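Local coordinates for protein allantoicase (Saccharomyces cerevisiae, PDB 1O59) that hydrolyses allantoate to (S)-ureidoglycolate and urea, letting yeast use purines as secondary nitrogen sources when primary ones are limiting, at residues N32-V37 / H106-E111; G44-F49 / A55-L60; G137-V140 / R145-E148; H161-G166 / F190-R195. One frame throughout, in Å; residues are numbered along the deposited sequence. Where two conformers were deposited one is given.

Contact 1 (N32-V37 / H106-E111); sequences NKAVDV and HIIGGE
N32 and I108 cross at about a right angle. The end of the isoleucine lies over the flat of the asparagine amide. I108 CG1 sits 3.7 Å from N32 CG, and I108 CD1 reaches N32 OD1 at 3.7 Å. CG1 of I108 is anti to the backbone N (chi1 176°), which sends this longer branch to N32. The CG2 branch goes to A34 instead, with I108 CG2 3.6 Å from A34 CB. Further along, V37 CG2 meets I107 CD1 more loosely, at 4.3 Å. The amide also has a polar job: ND2 of N32 bonds to the carbonyl oxygen of I27 in helix 21-31. With an alanine here, I108 would probably face a gap and the I27 carbonyl would be left without this donor. K33, with positive phi, is where the chain leaves the helix. The chain then runs into the short strand 35-36, which pairs with strand 186-196. Strand 105-113 pairs with 186-196 as well, and I108 and G109 both face Y193 there, forming a classic beta bulge. The contact thus packs a helix exit against an antiparallel sheet, consistent with the galactose-binding-like beta-sandwich expected of the allantoicase repeat.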
loop_
_atom_site.group_PDB
_atom_site.type_symbol
_atom_site.label_atom_id
_atom_site.label_comp_id
_atom_site.label_asym_id
_atom_site.label_seq_id
_atom_site.Cartn_x
_atom_site.Cartn_y
_atom_site.Cartn_z
ATOM N N ASN A 32 10.157 8.831 -0.955
ATOM C CA ASN A 32 9.383 8.906 -2.176
ATOM C C ASN A 32 7.880 8.915 -1.928
ATOM O O ASN A 32 7.121 9.006 -2.877
ATOM C CB ASN A 32 9.786 7.774 -3.146
ATOM C CG ASN A 32 11.183 7.959 -3.729
ATOM O OD1 ASN A 32 11.375 8.644 -4.742
ATOM N ND2 ASN A 32 12.160 7.341 -3.094
ATOM N N LYS A 33 7.466 8.830 -0.665
ATOM C CA LYS A 33 6.057 8.944 -0.281
ATOM C C LYS A 33 5.187 7.930 -1.025
ATOM O O LYS A 33 4.060 8.239 -1.433
ATOM C CB LYS A 33 5.538 10.376 -0.528
ATOM C CG LYS A 33 6.499 11.515 -0.092
ATOM C CD LYS A 33 6.907 11.467 1.405
ATOM C CE LYS A 33 7.890 12.616 1.764
ATOM N NZ LYS A 33 8.025 12.822 3.232
ATOM N N ALA A 34 5.703 6.722 -1.192
ATOM C CA ALA A 34 5.064 5.753 -2.053
ATOM C C ALA A 34 4.304 4.681 -1.295
ATOM O O ALA A 34 4.577 4.405 -0.118
ATOM C CB ALA A 34 6.084 5.107 -2.920
ATOM N N VAL A 35 3.374 4.056 -2.021
ATOM C CA VAL A 35 2.515 2.978 -1.531
ATOM C C VAL A 35 2.395 1.901 -2.613
ATOM O O VAL A 35 2.728 2.148 -3.771
ATOM C CB VAL A 35 1.105 3.505 -1.192
ATOM C CG1 VAL A 35 1.165 4.568 -0.080
ATOM C CG2 VAL A 35 0.413 4.072 -2.456
ATOM N N ASP A 36 1.915 0.720 -2.228
ATOM C CA ASP A 36 1.627 -0.370 -3.182
ATOM C C ASP A 36 0.332 -0.084 -3.952
ATOM O O ASP A 36 -0.802 -0.381 -3.493
ATOM C CB ASP A 36 1.567 -1.710 -2.461
ATOM C CG ASP A 36 1.183 -2.860 -3.369
ATOM O OD1 ASP A 36 1.395 -2.736 -4.607
ATOM O OD2 ASP A 36 0.673 -3.927 -2.912
ATOM N N VAL A 37 0.515 0.492 -5.141
ATOM C CA VAL A 37 -0.598 1.010 -5.906
ATOM C C VAL A 37 -1.374 -0.091 -6.633
ATOM O O VAL A 37 -2.423 0.197 -7.209
ATOM C CB VAL A 37 -0.141 2.077 -6.924
ATOM C CG1 VAL A 37 0.435 3.309 -6.213
ATOM C CG2 VAL A 37 0.875 1.477 -7.929
ATOM N N HIS A 106 3.466 7.805 -10.226
ATOM C CA HIS A 106 4.864 7.695 -10.660
ATOM C C HIS A 106 5.539 6.525 -9.901
ATOM O O HIS A 106 5.429 6.443 -8.682
ATOM C CB HIS A 106 5.595 8.999 -10.350
ATOM C CG HIS A 106 5.111 10.186 -11.129
ATOM N ND1 HIS A 106 4.151 11.049 -10.652
ATOM C CD2 HIS A 106 5.487 10.679 -12.330
ATOM C CE1 HIS A 106 3.948 12.018 -11.530
ATOM N NE2 HIS A 106 4.745 11.812 -12.559
ATOM N N ILE A 107 6.229 5.619 -10.599
ATOM C CA ILE A 107 6.774 4.387 -9.960
ATOM C C ILE A 107 8.199 4.527 -9.456
ATOM O O ILE A 107 9.045 5.092 -10.132
ATOM C CB ILE A 107 6.687 3.183 -10.929
ATOM C CG1 ILE A 107 5.265 3.027 -11.453
ATOM C CG2 ILE A 107 7.129 1.904 -10.244
ATOM C CD1 ILE A 107 4.188 2.881 -10.314
ATOM N N ILE A 108 8.454 4.019 -8.251
ATOM C CA ILE A 108 9.796 4.069 -7.653
ATOM C C ILE A 108 10.435 2.684 -7.463
ATOM O O ILE A 108 11.654 2.529 -7.556
ATOM C CB ILE A 108 9.776 4.847 -6.294
ATOM C CG1 ILE A 108 11.158 4.796 -5.633
ATOM C CG2 ILE A 108 8.698 4.334 -5.334
ATOM C CD1 ILE A 108 12.255 5.489 -6.473
ATOM N N GLY A 109 9.619 1.674 -7.176
ATOM C CA GLY A 109 10.162 0.361 -6.887
ATOM C C GLY A 109 9.100 -0.653 -6.683
ATOM O O GLY A 109 7.950 -0.437 -7.070
ATOM N N GLY A 110 9.486 -1.758 -6.064
ATOM C CA GLY A 110 8.552 -2.856 -5.852
ATOM C C GLY A 110 9.120 -4.044 -5.128
ATOM O O GLY A 110 10.268 -4.036 -4.680
ATOM N N GLU A 111 8.280 -5.059 -4.988
ATOM C CA GLU A 111 8.667 -6.356 -4.442
ATOM C C GLU A 111 8.160 -7.508 -5.309
ATOM O O GLU A 111 6.965 -7.561 -5.700
ATOM C CB GLU A 111 8.141 -6.574 -3.007
ATOM C CG GLU A 111 8.448 -8.001 -2.487
ATOM C CD GLU A 111 7.934 -8.323 -1.069
ATOM O OE1 GLU A 111 7.577 -7.393 -0.298
ATOM O OE2 GLU A 111 7.903 -9.532 -0.718
#

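Contact 2 (G44-F49 / A55-L60); sequences GQVVSF and ASAENL
The F49 ring is the flat group at this contact, and A57 is what it meets. The methyl CB of A57 comes in obliquely on the ring, 4.2 Å from F49 CD2. CG of F49 stands between the backbone N and the carbonyl carbon (chi1 46°), which holds the ring up on the side of A57. The same methyl is touched from the other end of the strand: V46 CG1 lies 4.2 Å from A57 CB, so one small side chain sits against both V46 and F49. V46 divides its two branches between two residues. CG1 takes the alanine methyl, while V46 CG2 rests 3.9 Å from E58 CA and only a little further from the A57 carbonyl oxygen. The valine therefore packs on backbone as much as on side chain.

Strand 45-49 is an outermost strand of a five-stranded antiparallel sheet, next to strand 94-99. V47 and S48 both face I97 and form a classic beta bulge. The extra residue explains why V46 and F49, three apart, both point their CB atoms toward 55-60.

On the other side the chain makes a 3-10 turn that begins at A57. L60 N bonds to A57 O at 3.0 Å, and N59 N bonds to S56 O at 3.1 Å. At the start of the turn, the backbone N of A57 is bound by the carboxylate of E52. W83 also packs on A57, from strand 83-84. The stem of E58, an exposed residue, passes beside V46, where V46 CG2 is 4.5 Å from E58 CG.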
loop_
_atom_site.group_PDB
_atom_site.type_symbol
_atom_site.label_atom_id
_atom_site.label_comp_id
_atom_site.label_asym_id
_atom_site.label_seq_id
_atom_site.Cartn_x
_atom_site.Cartn_y
_atom_site.Cartn_z
ATOM N N GLY A 44 -6.588 -2.470 -6.303
ATOM C CA GLY A 44 -5.868 -3.067 -7.418
ATOM C C GLY A 44 -6.617 -4.264 -7.992
ATOM O O GLY A 44 -7.215 -5.040 -7.237
ATOM N N GLN A 45 -6.583 -4.413 -9.314
ATOM C CA GLN A 45 -7.351 -5.436 -10.010
ATOM C C GLN A 45 -6.568 -6.102 -11.112
ATOM O O GLN A 45 -5.972 -5.420 -11.957
ATOM C CB GLN A 45 -8.564 -4.815 -10.679
ATOM C CG GLN A 45 -9.853 -4.935 -9.913
ATOM C CD GLN A 45 -10.793 -3.762 -10.223
ATOM O OE1 GLN A 45 -10.866 -3.294 -11.383
ATOM N NE2 GLN A 45 -11.488 -3.262 -9.187
ATOM N N VAL A 46 -6.640 -7.423 -11.143
ATOM C CA VAL A 46 -6.118 -8.161 -12.266
ATOM C C VAL A 46 -7.096 -8.074 -13.428
ATOM O O VAL A 46 -8.228 -8.529 -13.345
ATOM C CB VAL A 46 -5.794 -9.627 -11.910
ATOM C CG1 VAL A 46 -5.288 -10.356 -13.129
ATOM C CG2 VAL A 46 -4.737 -9.680 -10.791
ATOM N N VAL A 47 -6.613 -7.493 -14.519
ATOM C CA VAL A 47 -7.365 -7.286 -15.741
ATOM C C VAL A 47 -7.262 -8.505 -16.617
ATOM O O VAL A 47 -8.257 -8.959 -17.185
ATOM C CB VAL A 47 -6.787 -6.113 -16.558
ATOM C CG1 VAL A 47 -7.548 -5.944 -17.914
ATOM C CG2 VAL A 47 -6.788 -4.831 -15.747
ATOM N N SER A 48 -6.045 -9.011 -16.767
ATOM C CA SER A 48 -5.816 -10.130 -17.654
ATOM C C SER A 48 -4.534 -10.851 -17.374
ATOM O O SER A 48 -3.730 -10.399 -16.590
ATOM C CB SER A 48 -5.793 -9.650 -19.102
ATOM O OG SER A 48 -5.987 -10.768 -19.979
ATOM N N PHE A 49 -4.338 -11.984 -18.044
ATOM C CA PHE A 49 -3.134 -12.771 -17.843
ATOM C C PHE A 49 -3.021 -13.709 -19.026
ATOM O O PHE A 49 -4.005 -13.978 -19.727
ATOM C CB PHE A 49 -3.187 -13.537 -16.492
ATOM C CG PHE A 49 -4.506 -14.233 -16.265
ATOM C CD1 PHE A 49 -4.732 -15.511 -16.783
ATOM C CD2 PHE A 49 -5.553 -13.582 -15.607
ATOM C CE1 PHE A 49 -5.969 -16.131 -16.634
ATOM C CE2 PHE A 49 -6.785 -14.211 -15.439
ATOM C CZ PHE A 49 -6.996 -15.487 -15.966
ATOM N N ALA A 55 -2.161 -21.859 -10.423
ATOM C CA ALA A 55 -2.460 -20.982 -9.308
ATOM C C ALA A 55 -2.766 -19.598 -9.840
ATOM O O ALA A 55 -2.109 -19.176 -10.784
ATOM C CB ALA A 55 -1.285 -20.941 -8.351
ATOM N N SER A 56 -3.736 -18.904 -9.241
ATOM C CA SER A 56 -4.299 -17.680 -9.828
ATOM C C SER A 56 -3.397 -16.522 -9.722
ATOM O O SER A 56 -2.848 -16.279 -8.667
ATOM C CB SER A 56 -5.572 -17.217 -9.120
ATOM O OG SER A 56 -6.386 -18.331 -8.877
ATOM N N ALA A 57 -3.383 -15.746 -10.798
ATOM C CA ALA A 57 -2.753 -14.438 -10.862
ATOM C C ALA A 57 -3.231 -13.500 -9.772
ATOM O O ALA A 57 -2.492 -12.688 -9.267
ATOM C CB ALA A 57 -3.021 -13.828 -12.230
ATOM N N GLU A 58 -4.481 -13.630 -9.396
ATOM C CA GLU A 58 -5.088 -12.767 -8.378
ATOM C C GLU A 58 -4.387 -12.824 -7.029
ATOM O O GLU A 58 -4.490 -11.865 -6.233
ATOM C CB GLU A 58 -6.549 -13.164 -8.168
ATOM C CG GLU A 58 -7.467 -11.981 -8.090
ATOM C CD GLU A 58 -8.877 -12.376 -7.710
ATOM O OE1 GLU A 58 -9.394 -13.403 -8.290
ATOM O OE2 GLU A 58 -9.464 -11.645 -6.844
ATOM N N ASN A 59 -3.708 -13.942 -6.762
ATOM C CA ASN A 59 -2.955 -14.088 -5.516
ATOM C C ASN A 59 -1.838 -13.070 -5.364
ATOM O O ASN A 59 -1.522 -12.675 -4.245
ATOM C CB ASN A 59 -2.393 -15.502 -5.353
ATOM C CG ASN A 59 -3.472 -16.554 -5.147
ATOM O OD1 ASN A 59 -3.452 -17.604 -5.792
ATOM N ND2 ASN A 59 -4.415 -16.277 -4.269
ATOM N N LEU A 60 -1.283 -12.611 -6.480
ATOM C CA LEU A 60 -0.106 -11.718 -6.471
ATOM C C LEU A 60 -0.294 -10.452 -5.688
ATOM O O LEU A 60 0.680 -9.942 -5.137
ATOM C CB LEU A 60 0.262 -11.300 -7.887
ATOM C CG LEU A 60 0.701 -12.386 -8.850
ATOM C CD1 LEU A 60 0.759 -11.851 -10.262
ATOM C CD2 LEU A 60 2.051 -12.922 -8.459
#

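Contact 3 (G137-V140 / R145-E148); sequences GNIV and RWVE
I139 is the first residue of 137-140 to touch 145-148, and it meets both R145 and W146. The two segments belong to one beta-hairpin. Its antiparallel strands, 124-130 and 147-154, are joined by a long loop that folds back on the residues just before the second strand, an outermost strand of its five-stranded sheet.

I139 splits its branches between the two partners. With chi1 at -67°, CG1 lies beside the backbone N and carries CD1 to R145, while CG2, anti to that N, faces W146. I139 CG2 lies 3.7 Å from W146 CZ2, approaching the benzene part of the indole obliquely. At the end of the other branch, I139 CD1 is 3.3 Å from R145 NH2, and the two side chains cross at about a right angle. The guanidinium is held mainly by charge: NH2 has a salt bridge to D143 and NH1 has one to D132. L130 and H176 also pack on I139.

V140 points its CB away from 145-148 and contributes its backbone instead. Its carbonyl oxygen accepts the indole N-H of W146. Since I139 touches the same ring at CZ2, the indole is fixed at two points, and K178 adds a cation-pi contact. A phenylalanine in place of W146 would probably leave the V140 carbonyl without its indole donor and let the loop move away from the strand. The bond itself is nearly straight: W146 NE1 to V140 O is 3.0 Å, with an N-H...O angle of 169°, and the oxygen lies only 6° out of the indole plane.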
loop_
_atom_site.group_PDB
_atom_site.type_symbol
_atom_site.label_atom_id
_atom_site.label_comp_id
_atom_site.label_asym_id
_atom_site.label_seq_id
_atom_site.Cartn_x
_atom_site.Cartn_y
_atom_site.Cartn_z
ATOM N N GLY A 137 -12.259 -0.003 -21.952
ATOM C CA GLY A 137 -12.300 -1.438 -22.129
ATOM C C GLY A 137 -11.190 -2.113 -21.357
ATOM O O GLY A 137 -10.366 -1.461 -20.732
ATOM N N ASN A 138 -11.153 -3.426 -21.412
ATOM C CA ASN A 138 -10.059 -4.133 -20.779
ATOM C C ASN A 138 -8.770 -4.090 -21.615
ATOM O O ASN A 138 -8.709 -4.616 -22.727
ATOM C CB ASN A 138 -10.486 -5.552 -20.387
ATOM C CG ASN A 138 -11.636 -5.529 -19.368
ATOM O OD1 ASN A 138 -11.404 -5.638 -18.158
ATOM N ND2 ASN A 138 -12.871 -5.291 -19.856
ATOM N N ILE A 139 -7.756 -3.431 -21.047
ATOM C CA ILE A 139 -6.434 -3.280 -21.673
ATOM C C ILE A 139 -5.848 -4.627 -22.091
ATOM O O ILE A 139 -5.967 -5.631 -21.353
ATOM C CB ILE A 139 -5.425 -2.532 -20.713
ATOM C CG1 ILE A 139 -5.830 -1.061 -20.474
ATOM C CG2 ILE A 139 -4.003 -2.589 -21.244
ATOM C CD1 ILE A 139 -5.835 -0.211 -21.690
ATOM N N VAL A 140 -5.220 -4.620 -23.274
ATOM C CA VAL A 140 -4.578 -5.806 -23.830
ATOM C C VAL A 140 -3.045 -5.738 -23.739
ATOM O O VAL A 140 -2.439 -4.671 -23.626
ATOM C CB VAL A 140 -5.008 -6.076 -25.293
ATOM C CG1 VAL A 140 -6.513 -6.202 -25.376
ATOM C CG2 VAL A 140 -4.503 -4.985 -26.262
ATOM N N ARG A 145 0.960 1.520 -25.858
ATOM C CA ARG A 145 1.310 2.463 -24.796
ATOM C C ARG A 145 2.126 1.848 -23.685
ATOM O O ARG A 145 2.549 2.563 -22.778
ATOM C CB ARG A 145 0.056 3.101 -24.213
ATOM C CG ARG A 145 -0.694 3.954 -25.221
ATOM C CD ARG A 145 -2.090 4.365 -24.795
ATOM N NE ARG A 145 -2.927 3.195 -24.540
ATOM C CZ ARG A 145 -4.068 3.232 -23.890
ATOM N NH1 ARG A 145 -4.542 4.378 -23.427
ATOM N NH2 ARG A 145 -4.742 2.113 -23.694
ATOM N N TRP A 146 2.347 0.535 -23.737
ATOM C CA TRP A 146 3.237 -0.112 -22.772
ATOM C C TRP A 146 4.685 0.402 -22.848
ATOM O O TRP A 146 5.310 0.433 -23.909
ATOM C CB TRP A 146 3.217 -1.633 -22.919
ATOM C CG TRP A 146 1.953 -2.264 -22.462
ATOM C CD1 TRP A 146 1.036 -2.946 -23.231
ATOM C CD2 TRP A 146 1.437 -2.273 -21.128
ATOM N NE1 TRP A 146 0.001 -3.389 -22.442
ATOM C CE2 TRP A 146 0.220 -2.991 -21.149
ATOM C CE3 TRP A 146 1.881 -1.750 -19.908
ATOM C CZ2 TRP A 146 -0.555 -3.186 -19.999
ATOM C CZ3 TRP A 146 1.117 -1.955 -18.773
ATOM C CH2 TRP A 146 -0.089 -2.662 -18.826
ATOM N N VAL A 147 5.198 0.765 -21.680
ATOM C CA VAL A 147 6.518 1.329 -21.516
ATOM C C VAL A 147 7.224 0.561 -20.424
ATOM O O VAL A 147 6.730 0.487 -19.316
ATOM C CB VAL A 147 6.423 2.810 -21.066
ATOM C CG1 VAL A 147 7.780 3.371 -20.710
ATOM C CG2 VAL A 147 5.833 3.655 -22.169
ATOM N N GLU A 148 8.393 0.019 -20.727
ATOM C CA GLU A 148 9.201 -0.653 -19.705
ATOM C C GLU A 148 9.731 0.306 -18.625
ATOM O O GLU A 148 10.332 1.337 -18.898
ATOM C CB GLU A 148 10.377 -1.385 -20.346
ATOM C CG GLU A 148 11.135 -2.235 -19.353
ATOM C CD GLU A 148 12.396 -2.815 -19.946
ATOM O OE1 GLU A 148 12.343 -3.986 -20.346
ATOM O OE2 GLU A 148 13.432 -2.108 -19.987
#

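Contact 4 (H161-G166 / F190-R195); sequences HLFVRG and FRLYGR
F163 carries the packed part of this contact, and it does so with the rim of its ring. F163 CZ meets F190 CE1 at 4.5 Å. Each of these atoms lies at the edge of the other ring and near its plane, so the rings touch edge to edge and do not stack. One position further round, F163 CE2 is 4.4 Å from L192 CD1, again at the edge. A chi1 of 57° tucks the F163 ring back over its own backbone, and from there its edge reaches F190 and L192. F153 also meets this ring.

The backbones stay well apart, with F163 CA 9.5 Å from L192 CA. Strand 105-113 runs between them in an antiparallel sheet and pairs with both 160-164 and 186-196. The large side chains therefore reach across a central strand that has glycines at G109 and G110.

The rest is looser. L162 and Y193 do not meet each other; both turn to helix 21-31, where L162 packs on F24 and Y193 on I28. At the partly exposed margin, R191 turns its guanidinium elsewhere and bonds to the carbonyl oxygen of Q62.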
loop_
_atom_site.group_PDB
_atom_site.type_symbol
_atom_site.label_atom_id
_atom_site.label_comp_id
_atom_site.label_asym_id
_atom_site.label_seq_id
_atom_site.Cartn_x
_atom_site.Cartn_y
_atom_site.Cartn_z
ATOM N N HIS A 161 12.290 -10.121 -3.070
ATOM C CA HIS A 161 13.233 -9.256 -3.737
ATOM C C HIS A 161 12.649 -7.866 -3.669
ATOM O O HIS A 161 11.524 -7.637 -4.133
ATOM C CB HIS A 161 13.452 -9.645 -5.204
ATOM C CG HIS A 161 13.688 -11.104 -5.433
ATOM N ND1 HIS A 161 12.670 -12.037 -5.389
ATOM C CD2 HIS A 161 14.815 -11.785 -5.758
ATOM C CE1 HIS A 161 13.168 -13.232 -5.663
ATOM N NE2 HIS A 161 14.464 -13.107 -5.894
ATOM N N LEU A 162 13.437 -6.954 -3.112
ATOM C CA LEU A 162 13.051 -5.585 -2.859
ATOM C C LEU A 162 13.900 -4.712 -3.756
ATOM O O LEU A 162 15.145 -4.653 -3.613
ATOM C CB LEU A 162 13.312 -5.256 -1.390
ATOM C CG LEU A 162 12.707 -6.225 -0.365
ATOM C CD1 LEU A 162 13.105 -5.818 1.031
ATOM C CD2 LEU A 162 11.185 -6.281 -0.478
ATOM N N PHE A 163 13.233 -4.044 -4.696
ATOM C CA PHE A 163 13.938 -3.238 -5.709
ATOM C C PHE A 163 13.455 -1.769 -5.795
ATOM O O PHE A 163 12.283 -1.425 -5.535
ATOM C CB PHE A 163 13.904 -3.924 -7.094
ATOM C CG PHE A 163 12.523 -4.218 -7.577
ATOM C CD1 PHE A 163 11.918 -5.443 -7.278
ATOM C CD2 PHE A 163 11.808 -3.247 -8.292
ATOM C CE1 PHE A 163 10.612 -5.714 -7.703
ATOM C CE2 PHE A 163 10.508 -3.472 -8.711
ATOM C CZ PHE A 163 9.890 -4.727 -8.418
ATOM N N VAL A 164 14.420 -0.928 -6.152
ATOM C CA VAL A 164 14.206 0.469 -6.456
ATOM C C VAL A 164 14.788 0.693 -7.841
ATOM O O VAL A 164 15.865 0.198 -8.155
ATOM C CB VAL A 164 14.963 1.363 -5.441
ATOM C CG1 VAL A 164 14.798 2.858 -5.768
ATOM C CG2 VAL A 164 14.500 1.044 -4.012
ATOM N N ARG A 165 14.073 1.444 -8.666
ATOM C CA ARG A 165 14.603 1.863 -9.962
ATOM C C ARG A 165 15.845 2.713 -9.796
ATOM O O ARG A 165 15.854 3.660 -9.005
ATOM C CB ARG A 165 13.604 2.727 -10.717
ATOM C CG ARG A 165 12.252 2.139 -10.934
ATOM C CD ARG A 165 11.321 3.147 -11.536
ATOM N NE ARG A 165 11.513 3.195 -12.969
ATOM C CZ ARG A 165 12.131 4.137 -13.644
ATOM N NH1 ARG A 165 12.640 5.215 -13.068
ATOM N NH2 ARG A 165 12.222 3.995 -14.948
ATOM N N GLY A 166 16.866 2.422 -10.590
ATOM C CA GLY A 166 18.074 3.236 -10.585
ATOM C C GLY A 166 17.839 4.730 -10.789
ATOM O O GLY A 166 18.556 5.562 -10.215
ATOM N N PHE A 190 3.379 -9.785 -5.746
ATOM C CA PHE A 190 3.938 -8.638 -6.496
ATOM C C PHE A 190 3.435 -7.311 -5.945
ATOM O O PHE A 190 2.248 -7.014 -6.032
ATOM C CB PHE A 190 3.602 -8.776 -7.980
ATOM C CG PHE A 190 4.040 -7.604 -8.852
ATOM C CD1 PHE A 190 5.271 -6.938 -8.640
ATOM C CD2 PHE A 190 3.238 -7.199 -9.923
ATOM C CE1 PHE A 190 5.666 -5.877 -9.458
ATOM C CE2 PHE A 190 3.645 -6.161 -10.759
ATOM C CZ PHE A 190 4.861 -5.498 -10.522
ATOM N N ARG A 191 4.338 -6.537 -5.349
ATOM C CA ARG A 191 4.034 -5.188 -4.871
ATOM C C ARG A 191 4.688 -4.167 -5.798
ATOM O O ARG A 191 5.836 -4.324 -6.148
ATOM C CB ARG A 191 4.628 -4.980 -3.468
ATOM C CG ARG A 191 4.396 -6.090 -2.456
ATOM C CD ARG A 191 2.953 -6.504 -2.320
ATOM N NE ARG A 191 2.679 -7.450 -1.222
ATOM C CZ ARG A 191 1.505 -8.081 -1.081
ATOM N NH1 ARG A 191 0.550 -7.908 -1.994
ATOM N NH2 ARG A 191 1.287 -8.901 -0.057
ATOM N N LEU A 192 3.985 -3.115 -6.180
ATOM C CA LEU A 192 4.624 -2.041 -6.939
ATOM C C LEU A 192 4.402 -0.667 -6.275
ATOM O O LEU A 192 3.261 -0.198 -6.130
ATOM C CB LEU A 192 4.170 -2.035 -8.412
ATOM C CG LEU A 192 5.107 -1.203 -9.298
ATOM C CD1 LEU A 192 6.454 -1.904 -9.591
ATOM C CD2 LEU A 192 4.420 -0.846 -10.571
ATOM N N TYR A 193 5.506 -0.038 -5.863
ATOM C CA TYR A 193 5.429 1.216 -5.110
ATOM C C TYR A 193 5.450 2.450 -5.993
ATOM O O TYR A 193 6.381 2.626 -6.809
ATOM C CB TYR A 193 6.525 1.285 -4.003
ATOM C CG TYR A 193 6.369 0.121 -3.058
ATOM C CD1 TYR A 193 5.256 0.047 -2.223
ATOM C CD2 TYR A 193 7.282 -0.936 -3.045
ATOM C CE1 TYR A 193 5.060 -1.031 -1.374
ATOM C CE2 TYR A 193 7.094 -2.016 -2.204
ATOM C CZ TYR A 193 5.968 -2.051 -1.365
ATOM O OH TYR A 193 5.714 -3.100 -0.533
ATOM N N GLY A 194 4.449 3.311 -5.813
ATOM C CA GLY A 194 4.421 4.575 -6.550
ATOM C C GLY A 194 3.896 5.763 -5.754
ATOM O O GLY A 194 3.185 5.598 -4.782
ATOM N N ARG A 195 4.279 6.964 -6.167
ATOM C CA ARG A 195 3.836 8.179 -5.521
ATOM C C ARG A 195 2.542 8.477 -6.229
ATOM O O ARG A 195 2.532 8.636 -7.434
ATOM C CB ARG A 195 4.866 9.321 -5.675
ATOM C CG ARG A 195 4.779 10.409 -4.628
ATOM C CD ARG A 195 3.532 11.272 -4.692
ATOM N NE ARG A 195 3.519 12.223 -3.581
ATOM C CZ ARG A 195 2.826 12.096 -2.457
ATOM N NH1 ARG A 195 2.024 11.070 -2.259
ATOM N NH2 ARG A 195 2.936 13.032 -1.524
#

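How the contacts relate
Contacts 1 and 4 share one antiparallel sheet, with centres about 5 Å apart. Strand 105-113 of contact 1 pairs with strand 186-196 of contact 4, probably through G109 O to Y193 N and E111 N to R191 O. Contacts 2 and 3 each bring a loop against an outer strand, or the approach to one, of the five-stranded sheet of the first repeat (strands 45-49 and 147-154). Their centres are about 15 Å apart, and V47 touches the loop at N138 and I139. The bond between L60 and F190 joins the loop after strand 45-49 to the sheet of contacts 1 and 4. Along the chain, contact 2 falls between the two segments of contact 1; contact 3 follows, then contact 4. K33 bonds to Q263, a link to the second repeat.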